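Local coordinates for GTPase activator-like protein (Chaetomium thermophilum, PDB 6SSH) that probably stimulates GTP hydrolysis by a small GTPase, this chain being the Rap/Ran-GAP-type domain of the longer TSC2 protein, at residues Y65-R70 with F186-A191; N101-I106 with V196-W201. All blocks are in the same frame, centred on the assembly; numbering follows the deposited sequence.

Contact 1: Y65-R70 with F186-A191; sequences YCWRDR and FVRLLA. With EDO (1,2-ethanediol), chain E.
A cation-pi stack joins the C-terminal helix 183-201 of this Rap/Ran-GAP domain to strand 63-68 of its mixed beta-sheet, with W67 on the strand and R188 on the helix. The guanidinium of R188 lies flat over one face of the indole: the two planes differ by 3°, and R188 CZ stands 3.3 Å from W67 CZ3. Measured to the centroid of the six-membered ring of W67, R188 CZ is 3.5 Å away, with the charge over the ring face. The neighbouring methylene takes the other half of the indole, R188 CD making a CH-pi contact 3.5 Å from the centroid of the five-membered ring of W67. A bend at chi3 (37°) in the otherwise extended arginine lays methylene and guanidinium along the same face. R188 NH1 is in addition hydrogen-bonded to the backbone oxygens of G36 and L37 at the end of helix 28-37, which probably helps fix the rotation of the guanidinium. The indole is held at its edge as well: W67 NE1 donates to D69 OD1 at 3.2 Å, nearly straight (168°), from above the carboxylate plane.

Contact 2: N101-I106 with V196-W201; sequences NDFVNI and VFSLVW
S198 OG is hydrogen-bonded to the carbonyl oxygen of A194, one turn earlier in its own helix; towards 101-106 it meets only carbon atoms. Two side chains approach this hydroxyl: F103 CB lies 3.5 Å from S198 OG, and V104 CG2 lies 3.8 Å from S198 OG. With OG placed beside the backbone N of S198 (chi1 -70°), the hydroxyl can bond back to the helix while still facing V104. The closest carbon pair is F103 CB with S198 CB, at 3.5 Å; the ring follows, F103 CD2 standing 3.6 Å from S198 CB. No hydrogen bond crosses between the segments, and the summed buried surface is a modest 158 Å². In the alpha/beta fold of the Rap/Ran-GAP domain, the contact sets the last turns of helix 183-201 against F103, the residue leading into strand 104-109, and against V104, its first residue; the strand is an inner one, lying between 2-10 and 127-134. The small serine side chain is consistent with the close approach of the backbones, the CA atoms of F103 and S198 being 6.3 Å apart. At the more exposed side L199 reaches the edge of the F103 ring, close to its plane, with L199 CD2 4.0 Å from F103 CE2; the two side chains cross at about a right angle. F103 is further stacked on the ring of Y126, a residue that S198 also touches, while V104 packs on A194 of the helix and on I129. The CG2 branch of V104 that meets the serine stands beside the backbone N of V104.

Contacts 1 and 2 are both made by helix 183-201, and their centres lie about 14 Å apart. Segment 186-191 belongs to the earlier part of the helix and 196-201 to its end, whereas 65-70 and 101-106 reach two strands of one mixed sheet, 63-68 and 104-109, separated in sheet order by 73-78 and 2-10. Along the chain the segments alternate: 65-70, 101-106, 186-191, 196-201. The contacts also meet directly, V187 CG1 lying 3.6 Å from I106 CD1 and A191 CA lying 4.2 Å from V104 CG1. Within the Rap/Ran-GAP domain, one helix near the C-terminus thus packs across strands 63-68 and 104-109 of the same sheet.

Contact 1: Y65-R70 with F186-A191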
# COMPACT_ATOMS: atom_id res chain seq x y z
N TYR A 65 2.45 2.79 9.74
CA TYR A 65 2.15 1.46 10.20
C TYR A 65 3.35 0.56 9.89
O TYR A 65 3.93 0.64 8.81
CB TYR A 65 0.86 0.92 9.52
CG TYR A 65 -0.39 1.62 9.99
CD1 TYR A 65 -0.80 2.80 9.37
CD2 TYR A 65 -1.11 1.17 11.08
CE1 TYR A 65 -1.89 3.47 9.84
CE2 TYR A 65 -2.21 1.81 11.55
CZ TYR A 65 -2.61 2.97 10.90
OH TYR A 65 -3.74 3.62 11.38
N CYS A 66 3.67 -0.32 10.86
CA CYS A 66 4.86 -1.16 10.74
C CYS A 66 4.56 -2.57 11.23
O CYS A 66 3.81 -2.77 12.17
CB CYS A 66 6.02 -0.60 11.59
SG CYS A 66 6.52 1.06 11.12
N TRP A 67 5.27 -3.52 10.64
CA TRP A 67 5.15 -4.94 11.04
C TRP A 67 6.49 -5.53 11.31
O TRP A 67 7.44 -5.24 10.61
CB TRP A 67 4.51 -5.72 9.88
CG TRP A 67 4.60 -7.18 10.02
CD1 TRP A 67 5.59 -8.01 9.53
CD2 TRP A 67 3.70 -7.96 10.71
NE1 TRP A 67 5.33 -9.29 9.89
CE2 TRP A 67 4.16 -9.31 10.61
CE3 TRP A 67 2.52 -7.71 11.37
CZ2 TRP A 67 3.48 -10.40 11.17
CZ3 TRP A 67 1.83 -8.80 11.92
CH2 TRP A 67 2.31 -10.12 11.84
N ARG A 68 6.57 -6.45 12.28
CA ARG A 68 7.81 -7.15 12.54
C ARG A 68 7.50 -8.59 12.89
O ARG A 68 6.46 -8.88 13.52
CB ARG A 68 8.49 -6.54 13.80
CG ARG A 68 9.74 -7.15 14.29
CD ARG A 68 10.34 -6.21 15.39
NE ARG A 68 11.36 -6.87 16.20
CZ ARG A 68 11.87 -6.35 17.30
NH1 ARG A 68 11.44 -5.18 17.75
NH2 ARG A 68 12.80 -7.01 17.96
N ASP A 69 8.34 -9.52 12.41
CA ASP A 69 8.24 -10.90 12.86
C ASP A 69 9.62 -11.31 13.21
O ASP A 69 10.54 -10.49 13.42
CB ASP A 69 7.55 -11.79 11.82
CG ASP A 69 8.23 -11.74 10.46
OD1 ASP A 69 7.43 -11.66 9.45
OD2 ASP A 69 9.52 -11.85 10.48
N ARG A 70 9.75 -12.64 13.41
CA ARG A 70 11.01 -13.17 13.87
C ARG A 70 12.19 -12.93 12.92
O ARG A 70 13.34 -12.95 13.36
CB ARG A 70 10.85 -14.67 14.19
N PHE A 186 -3.36 -11.82 4.68
CA PHE A 186 -3.22 -12.29 3.33
C PHE A 186 -2.40 -11.31 2.48
O PHE A 186 -1.44 -11.70 1.80
CB PHE A 186 -4.60 -12.52 2.71
CG PHE A 186 -4.58 -13.09 1.33
CD1 PHE A 186 -4.28 -14.41 1.12
CD2 PHE A 186 -4.93 -12.34 0.25
CE1 PHE A 186 -4.29 -14.96 -0.16
CE2 PHE A 186 -4.93 -12.88 -1.03
CZ PHE A 186 -4.60 -14.18 -1.21
N VAL A 187 -2.74 -10.03 2.54
CA VAL A 187 -2.04 -9.03 1.78
C VAL A 187 -0.60 -8.87 2.30
O VAL A 187 0.33 -8.70 1.49
CB VAL A 187 -2.82 -7.70 1.82
CG1 VAL A 187 -1.95 -6.57 1.31
CG2 VAL A 187 -4.05 -7.83 0.99
N ARG A 188 -0.40 -8.96 3.60
CA ARG A 188 0.95 -8.79 4.10
C ARG A 188 1.81 -9.94 3.60
O ARG A 188 2.95 -9.71 3.18
CB ARG A 188 0.92 -8.70 5.64
CG ARG A 188 2.18 -8.19 6.25
CD ARG A 188 2.10 -8.13 7.76
NE ARG A 188 1.37 -9.21 8.37
CZ ARG A 188 0.24 -9.10 9.06
NH1 ARG A 188 -0.38 -7.93 9.33
NH2 ARG A 188 -0.27 -10.21 9.47
N LEU A 189 1.32 -11.20 3.58
CA LEU A 189 2.08 -12.29 3.04
C LEU A 189 2.37 -12.10 1.54
O LEU A 189 3.51 -12.30 1.07
CB LEU A 189 1.34 -13.62 3.30
CG LEU A 189 2.16 -14.81 2.88
CD1 LEU A 189 3.47 -14.80 3.60
CD2 LEU A 189 1.36 -16.11 3.16
N LEU A 190 1.37 -11.67 0.77
CA LEU A 190 1.64 -11.39 -0.64
C LEU A 190 2.71 -10.31 -0.78
O LEU A 190 3.57 -10.43 -1.66
CB LEU A 190 0.38 -10.88 -1.36
CG LEU A 190 -0.78 -11.83 -1.55
CD1 LEU A 190 -1.96 -11.14 -2.26
CD2 LEU A 190 -0.34 -13.00 -2.36
N ALA A 191 2.64 -9.27 0.03
CA ALA A 191 3.60 -8.17 -0.09
C ALA A 191 4.99 -8.64 0.27
O ALA A 191 5.99 -8.27 -0.40
CB ALA A 191 3.17 -7.02 0.79
C1 EDO E . -4.50 7.35 12.04
O1 EDO E . -4.25 6.49 10.90
C2 EDO E . -3.29 7.91 12.82
O2 EDO E . -2.42 8.75 12.04

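Contact 2: N101-I106 with V196-W201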
# COMPACT_ATOMS: atom_id res chain seq x y z
N ASN A 101 9.66 4.60 -5.46
CA ASN A 101 10.90 3.87 -5.20
C ASN A 101 10.66 2.55 -4.48
O ASN A 101 11.62 1.93 -4.06
CB ASN A 101 11.89 4.77 -4.45
CG ASN A 101 12.52 5.75 -5.39
OD1 ASN A 101 13.26 5.40 -6.31
ND2 ASN A 101 12.14 7.02 -5.22
N ASP A 102 9.38 2.18 -4.33
CA ASP A 102 9.02 0.90 -3.70
C ASP A 102 8.70 -0.09 -4.78
O ASP A 102 7.86 0.13 -5.65
CB ASP A 102 7.82 1.11 -2.83
CG ASP A 102 8.10 1.94 -1.57
OD1 ASP A 102 9.27 2.04 -1.18
OD2 ASP A 102 7.10 2.42 -0.98
N PHE A 103 9.35 -1.25 -4.71
CA PHE A 103 9.11 -2.30 -5.70
C PHE A 103 7.65 -2.75 -5.64
O PHE A 103 7.06 -3.11 -6.67
CB PHE A 103 10.07 -3.48 -5.48
CG PHE A 103 11.53 -3.17 -5.74
CD1 PHE A 103 11.93 -2.31 -6.75
CD2 PHE A 103 12.52 -3.79 -4.96
CE1 PHE A 103 13.32 -2.06 -6.98
CE2 PHE A 103 13.88 -3.61 -5.21
CZ PHE A 103 14.28 -2.71 -6.19
N VAL A 104 7.10 -2.86 -4.45
CA VAL A 104 5.78 -3.39 -4.17
C VAL A 104 4.90 -2.30 -3.56
O VAL A 104 5.33 -1.64 -2.62
CB VAL A 104 5.87 -4.57 -3.18
CG1 VAL A 104 4.52 -5.15 -2.93
CG2 VAL A 104 6.86 -5.62 -3.74
N ASN A 105 3.68 -2.16 -4.09
CA ASN A 105 2.67 -1.25 -3.58
C ASN A 105 1.33 -1.93 -3.46
O ASN A 105 0.94 -2.63 -4.40
CB ASN A 105 2.55 0.02 -4.48
CG ASN A 105 3.72 0.94 -4.34
OD1 ASN A 105 3.83 1.65 -3.35
ND2 ASN A 105 4.59 0.93 -5.27
N ILE A 106 0.68 -1.71 -2.37
CA ILE A 106 -0.69 -2.13 -2.10
C ILE A 106 -1.60 -1.02 -2.52
O ILE A 106 -1.36 0.17 -2.11
CB ILE A 106 -0.87 -2.48 -0.63
CG1 ILE A 106 0.05 -3.63 -0.25
CG2 ILE A 106 -2.34 -2.76 -0.29
CD1 ILE A 106 0.26 -3.77 1.25
N VAL A 196 10.45 -10.05 -1.64
CA VAL A 196 11.56 -10.96 -1.78
C VAL A 196 11.85 -11.21 -3.25
O VAL A 196 13.01 -11.17 -3.71
CB VAL A 196 11.34 -12.22 -0.95
CG1 VAL A 196 12.41 -13.22 -1.20
CG2 VAL A 196 11.27 -11.87 0.54
N PHE A 197 10.80 -11.46 -4.05
CA PHE A 197 11.04 -11.69 -5.43
C PHE A 197 11.61 -10.45 -6.13
O PHE A 197 12.46 -10.59 -6.99
CB PHE A 197 9.73 -12.10 -6.14
CG PHE A 197 9.28 -13.52 -5.88
CD1 PHE A 197 10.13 -14.57 -5.99
CD2 PHE A 197 7.97 -13.74 -5.54
CE1 PHE A 197 9.67 -15.91 -5.76
CE2 PHE A 197 7.50 -15.02 -5.35
CZ PHE A 197 8.33 -16.06 -5.41
N SER A 198 11.12 -9.28 -5.74
CA SER A 198 11.58 -8.02 -6.32
C SER A 198 13.04 -7.77 -6.10
O SER A 198 13.71 -7.30 -7.00
CB SER A 198 10.80 -6.86 -5.76
OG SER A 198 9.45 -6.86 -6.22
N LEU A 199 13.56 -8.18 -4.94
CA LEU A 199 14.98 -8.00 -4.72
C LEU A 199 15.81 -8.78 -5.67
O LEU A 199 16.87 -8.35 -6.11
CB LEU A 199 15.32 -8.32 -3.27
CG LEU A 199 14.76 -7.33 -2.27
CD1 LEU A 199 14.88 -7.90 -0.86
CD2 LEU A 199 15.48 -5.99 -2.37
N VAL A 200 15.39 -10.00 -6.02
CA VAL A 200 16.09 -10.77 -7.03
C VAL A 200 15.89 -10.18 -8.41
O VAL A 200 16.85 -10.05 -9.20
CB VAL A 200 15.61 -12.26 -7.03
CG1 VAL A 200 16.17 -13.04 -8.23
CG2 VAL A 200 15.98 -12.87 -5.70
N TRP A 201 14.66 -9.80 -8.70
CA TRP A 201 14.34 -9.31 -10.03
C TRP A 201 15.10 -7.99 -10.33
O TRP A 201 15.45 -7.73 -11.49
CB TRP A 201 12.81 -9.21 -10.15
CG TRP A 201 12.21 -9.49 -11.51
CD1 TRP A 201 12.10 -10.69 -12.14
CD2 TRP A 201 11.58 -8.53 -12.39
NE1 TRP A 201 11.48 -10.54 -13.36
CE2 TRP A 201 11.14 -9.22 -13.53
CE3 TRP A 201 11.35 -7.15 -12.31
CZ2 TRP A 201 10.50 -8.58 -14.59
CZ3 TRP A 201 10.72 -6.52 -13.36
CH2 TRP A 201 10.29 -7.24 -14.48